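Long-range contact in intracellular protein transport protein USO1 (Saccharomyces cerevisiae S288c, PDB 6LSU), which is a vesicle-tethering factor required for protein transport from the endoplasmic reticulum to the Golgi complex, here seen in part as its globular head: residues A[590-601]-A[634-645]. Sequence-based numbering, arbitrary orientation.
Sequences LFGDFKATNDFL and VAYEFSSKESPF
An aromatic cluster of F591, F594 and F638 anchors one end of this contact in the ARM-repeat globular head. It joins the turn at 590-593 and helix 594-601 to the end of helix 622-637 and the loop after it. F638 is the first residue past that helix. Its CG sits beside the backbone N (chi1 -56°), which lays the ring against the turn. G592 N lies over the centre of the ring, and G592 CA makes a CH-pi contact with the same ring, 3.8 Å from its centroid. E637 CG lies over the face away from G592. The F638 ring also presents its edge to two faces. It meets F591 edge-to-face, with centroids 5.0 Å apart and planes at 55°. It meets F594 in a T-shaped pair, with planes at 88°. Replacing F638 by an alanine would probably leave G592 without its ring cover and the F591 and F594 faces without the edge that meets them. R715 of helix 713-717 touches both F591 and F638.

Next to the cluster, A635 CB packs at the edge of the F600 ring, 3.5 Å from CD2. L590 CD2 comes to the same methyl. T597 lies across F638, with OG1 at F638 CB and CG2 near A635 O. Further along, L601 turns CD1 to S639 CB, at 3.7 Å, and to S643 CB. L601 CB packs against F645 CB. The F645 ring leads on to Y650 and F653 of helix 647-658, meeting both edge-to-face. P644 CD lies on N598 CB, at 3.6 Å. S643 OG accepts from S640 N in the turn 640-643 and lies 2.9 Å from N598 OD1.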
loop_
_atom_site.group_PDB
_atom_site.type_symbol
_atom_site.label_atom_id
_atom_site.label_comp_id
_atom_site.label_asym_id
_atom_site.label_seq_id
_atom_site.Cartn_x
_atom_site.Cartn_y
_atom_site.Cartn_z
ATOM N N LEU A 590 17.231 -18.127 22.496
ATOM C CA LEU A 590 18.213 -18.347 23.590
ATOM C C LEU A 590 18.566 -16.995 24.195
ATOM O O LEU A 590 18.682 -16.912 25.450
ATOM C CB LEU A 590 19.456 -19.038 23.041
ATOM C CG LEU A 590 19.548 -20.534 23.308
ATOM C CD1 LEU A 590 18.320 -21.266 22.790
ATOM C CD2 LEU A 590 20.809 -21.092 22.662
ATOM N N PHE A 591 18.693 -15.980 23.346
ATOM C CA PHE A 591 19.104 -14.623 23.804
ATOM C C PHE A 591 18.194 -14.137 24.956
ATOM O O PHE A 591 16.954 -14.014 24.779
ATOM C CB PHE A 591 19.129 -13.631 22.653
ATOM C CG PHE A 591 19.898 -12.392 23.023
ATOM C CD1 PHE A 591 19.426 -11.558 24.017
ATOM C CD2 PHE A 591 21.109 -12.091 22.416
ATOM C CE1 PHE A 591 20.137 -10.436 24.394
ATOM C CE2 PHE A 591 21.818 -10.970 22.802
ATOM C CZ PHE A 591 21.334 -10.148 23.792
ATOM N N GLY A 592 18.818 -13.927 26.123
ATOM C CA GLY A 592 18.223 -13.490 27.398
ATOM C C GLY A 592 17.260 -14.514 27.988
ATOM O O GLY A 592 16.419 -14.103 28.805
ATOM N N ASP A 593 17.334 -15.787 27.604
ATOM C CA ASP A 593 16.426 -16.837 28.130
ATOM C C ASP A 593 17.294 -18.006 28.664
ATOM O O ASP A 593 17.638 -18.961 27.927
ATOM C CB ASP A 593 15.349 -17.168 27.084
ATOM C CG ASP A 593 14.297 -18.162 27.534
ATOM O OD1 ASP A 593 14.377 -18.608 28.673
ATOM O OD2 ASP A 593 13.401 -18.492 26.738
ATOM N N PHE A 594 17.629 -17.926 29.945
ATOM C CA PHE A 594 18.389 -18.939 30.728
ATOM C C PHE A 594 17.781 -20.343 30.567
ATOM O O PHE A 594 18.516 -21.261 30.238
ATOM C CB PHE A 594 18.473 -18.488 32.187
ATOM C CG PHE A 594 19.434 -17.343 32.396
ATOM C CD1 PHE A 594 19.015 -16.023 32.302
ATOM C CD2 PHE A 594 20.774 -17.581 32.669
ATOM C CE1 PHE A 594 19.912 -14.975 32.482
ATOM C CE2 PHE A 594 21.669 -16.534 32.845
ATOM C CZ PHE A 594 21.236 -15.231 32.752
ATOM N N LYS A 595 16.496 -20.533 30.793
ATOM C CA LYS A 595 15.879 -21.873 30.676
ATOM C C LYS A 595 16.020 -22.391 29.241
ATOM O O LYS A 595 16.097 -23.626 29.062
ATOM C CB LYS A 595 14.392 -21.868 31.057
ATOM C CG LYS A 595 14.056 -21.207 32.387
ATOM C CD LYS A 595 12.824 -21.802 33.078
ATOM C CE LYS A 595 11.984 -20.784 33.833
ATOM N NZ LYS A 595 12.818 -19.842 34.617
ATOM N N ALA A 596 15.962 -21.518 28.232
ATOM C CA ALA A 596 16.084 -21.950 26.825
ATOM C C ALA A 596 17.537 -22.329 26.568
ATOM O O ALA A 596 17.742 -23.273 25.772
ATOM C CB ALA A 596 15.597 -20.891 25.861
ATOM N N THR A 597 18.496 -21.617 27.183
ATOM C CA THR A 597 19.941 -21.894 27.014
ATOM C C THR A 597 20.248 -23.267 27.642
ATOM O O THR A 597 20.960 -24.062 27.026
ATOM C CB THR A 597 20.818 -20.775 27.584
ATOM O OG1 THR A 597 20.712 -19.608 26.760
ATOM C CG2 THR A 597 22.288 -21.146 27.616
ATOM N N ASN A 598 19.670 -23.566 28.796
ATOM C CA ASN A 598 19.856 -24.860 29.492
ATOM C C ASN A 598 19.312 -25.996 28.622
ATOM O O ASN A 598 19.937 -27.098 28.620
ATOM C CB ASN A 598 19.251 -24.850 30.897
ATOM C CG ASN A 598 20.036 -23.967 31.845
ATOM O OD1 ASN A 598 21.009 -23.320 31.455
ATOM N ND2 ASN A 598 19.608 -23.901 33.095
ATOM N N ASP A 599 18.208 -25.776 27.917
ATOM C CA ASP A 599 17.591 -26.848 27.108
ATOM C C ASP A 599 18.554 -27.117 25.964
ATOM O O ASP A 599 18.749 -28.298 25.627
ATOM C CB ASP A 599 16.189 -26.477 26.634
ATOM C CG ASP A 599 15.113 -26.666 27.682
ATOM O OD1 ASP A 599 15.453 -26.727 28.890
ATOM O OD2 ASP A 599 13.945 -26.740 27.280
ATOM N N PHE A 600 19.164 -26.054 25.422
ATOM C CA PHE A 600 20.084 -26.152 24.260
ATOM C C PHE A 600 21.356 -26.921 24.658
ATOM O O PHE A 600 21.712 -27.894 23.966
ATOM C CB PHE A 600 20.436 -24.757 23.725
ATOM C CG PHE A 600 21.376 -24.770 22.547
ATOM C CD1 PHE A 600 21.016 -25.462 21.404
ATOM C CD2 PHE A 600 22.625 -24.163 22.598
ATOM C CE1 PHE A 600 21.845 -25.489 20.291
ATOM C CE2 PHE A 600 23.481 -24.214 21.508
ATOM C CZ PHE A 600 23.073 -24.850 20.341
ATOM N N LEU A 601 21.993 -26.480 25.753
ATOM C CA LEU A 601 23.273 -26.994 26.342
ATOM C C LEU A 601 23.130 -28.428 26.852
ATOM O O LEU A 601 24.132 -29.033 27.138
ATOM C CB LEU A 601 23.691 -26.101 27.512
ATOM C CG LEU A 601 24.170 -24.704 27.125
ATOM C CD1 LEU A 601 24.615 -23.940 28.338
ATOM C CD2 LEU A 601 25.274 -24.724 26.111
ATOM N N VAL A 634 26.133 -17.118 21.881
ATOM C CA VAL A 634 24.935 -16.598 22.601
ATOM C C VAL A 634 24.621 -17.620 23.691
ATOM O O VAL A 634 24.415 -17.199 24.829
ATOM C CB VAL A 634 23.746 -16.300 21.647
ATOM C CG1 VAL A 634 22.408 -16.190 22.384
ATOM C CG2 VAL A 634 23.999 -15.041 20.829
ATOM N N ALA A 635 24.619 -18.912 23.348
ATOM C CA ALA A 635 24.350 -20.019 24.296
ATOM C C ALA A 635 25.342 -19.899 25.452
ATOM O O ALA A 635 24.946 -20.142 26.615
ATOM C CB ALA A 635 24.455 -21.365 23.621
ATOM N N TYR A 636 26.586 -19.497 25.160
ATOM C CA TYR A 636 27.589 -19.290 26.231
ATOM C C TYR A 636 27.101 -18.186 27.188
ATOM O O TYR A 636 27.042 -18.434 28.400
ATOM C CB TYR A 636 28.991 -19.023 25.671
ATOM C CG TYR A 636 29.895 -18.571 26.784
ATOM C CD1 TYR A 636 30.034 -19.338 27.921
ATOM C CD2 TYR A 636 30.513 -17.348 26.747
ATOM C CE1 TYR A 636 30.780 -18.908 29.000
ATOM C CE2 TYR A 636 31.268 -16.904 27.817
ATOM C CZ TYR A 636 31.409 -17.691 28.939
ATOM O OH TYR A 636 32.155 -17.256 29.989
ATOM N N GLU A 637 26.729 -17.017 26.651
ATOM C CA GLU A 637 26.337 -15.773 27.391
ATOM C C GLU A 637 25.190 -15.976 28.395
ATOM O O GLU A 637 25.092 -15.185 29.352
ATOM C CB GLU A 637 25.863 -14.729 26.389
ATOM C CG GLU A 637 25.450 -13.425 27.038
ATOM C CD GLU A 637 26.607 -12.491 27.332
ATOM O OE1 GLU A 637 26.553 -11.785 28.365
ATOM O OE2 GLU A 637 27.537 -12.439 26.501
ATOM N N PHE A 638 24.322 -16.960 28.190
ATOM C CA PHE A 638 23.173 -17.183 29.101
ATOM C C PHE A 638 23.302 -18.578 29.716
ATOM O O PHE A 638 22.312 -19.079 30.279
ATOM C CB PHE A 638 21.890 -16.849 28.324
ATOM C CG PHE A 638 21.906 -15.441 27.757
ATOM C CD1 PHE A 638 21.748 -14.343 28.592
ATOM C CD2 PHE A 638 22.140 -15.202 26.411
ATOM C CE1 PHE A 638 21.792 -13.047 28.090
ATOM C CE2 PHE A 638 22.165 -13.904 25.904
ATOM C CZ PHE A 638 21.983 -12.825 26.744
ATOM N N SER A 639 24.503 -19.170 29.653
ATOM C CA SER A 639 24.912 -20.373 30.434
ATOM C C SER A 639 25.173 -19.965 31.889
ATOM O O SER A 639 25.741 -18.877 32.105
ATOM C CB SER A 639 26.145 -20.982 29.862
ATOM O OG SER A 639 27.245 -20.087 30.026
ATOM N N SER A 640 24.824 -20.821 32.849
ATOM C CA SER A 640 25.167 -20.654 34.286
ATOM C C SER A 640 25.966 -21.866 34.802
ATOM O O SER A 640 26.214 -22.827 34.015
ATOM C CB SER A 640 23.918 -20.403 35.101
ATOM O OG SER A 640 23.314 -21.620 35.528
ATOM N N LYS A 641 26.359 -21.812 36.081
ATOM C CA LYS A 641 27.045 -22.902 36.820
ATOM C C LYS A 641 26.232 -24.193 36.746
ATOM O O LYS A 641 26.866 -25.264 36.651
ATOM C CB LYS A 641 27.158 -22.561 38.302
ATOM C CG LYS A 641 28.328 -21.683 38.697
ATOM C CD LYS A 641 28.128 -21.023 40.049
ATOM C CE LYS A 641 27.433 -21.911 41.069
ATOM N NZ LYS A 641 27.717 -21.484 42.461
ATOM N N GLU A 642 24.899 -24.095 36.842
ATOM C CA GLU A 642 23.996 -25.276 36.918
ATOM C C GLU A 642 23.274 -25.484 35.579
ATOM O O GLU A 642 22.253 -26.211 35.580
ATOM C CB GLU A 642 23.026 -25.163 38.110
ATOM C CG GLU A 642 23.474 -25.925 39.365
ATOM C CD GLU A 642 23.410 -27.457 39.347
ATOM O OE1 GLU A 642 23.304 -28.073 38.255
ATOM O OE2 GLU A 642 23.470 -28.046 40.448
ATOM N N SER A 643 23.788 -24.942 34.466
ATOM C CA SER A 643 23.361 -25.380 33.111
ATOM C C SER A 643 23.873 -26.798 32.884
ATOM O O SER A 643 25.040 -27.068 33.180
ATOM C CB SER A 643 23.845 -24.500 31.974
ATOM O OG SER A 643 23.825 -23.119 32.284
ATOM N N PRO A 644 23.071 -27.680 32.237
ATOM C CA PRO A 644 23.456 -29.071 31.991
ATOM C C PRO A 644 24.850 -29.267 31.386
ATOM O O PRO A 644 25.479 -30.230 31.699
ATOM C CB PRO A 644 22.384 -29.557 31.005
ATOM C CG PRO A 644 21.175 -28.753 31.389
ATOM C CD PRO A 644 21.753 -27.380 31.661
ATOM N N PHE A 645 25.267 -28.370 30.502
ATOM C CA PHE A 645 26.687 -28.226 30.105
ATOM C C PHE A 645 27.174 -27.032 30.903
ATOM O O PHE A 645 26.893 -25.899 30.531
ATOM C CB PHE A 645 26.797 -28.106 28.584
ATOM C CG PHE A 645 28.176 -28.312 27.995
ATOM C CD1 PHE A 645 29.331 -27.945 28.667
ATOM C CD2 PHE A 645 28.301 -28.782 26.700
ATOM C CE1 PHE A 645 30.570 -28.062 28.052
ATOM C CE2 PHE A 645 29.538 -28.905 26.101
ATOM C CZ PHE A 645 30.679 -28.541 26.768
#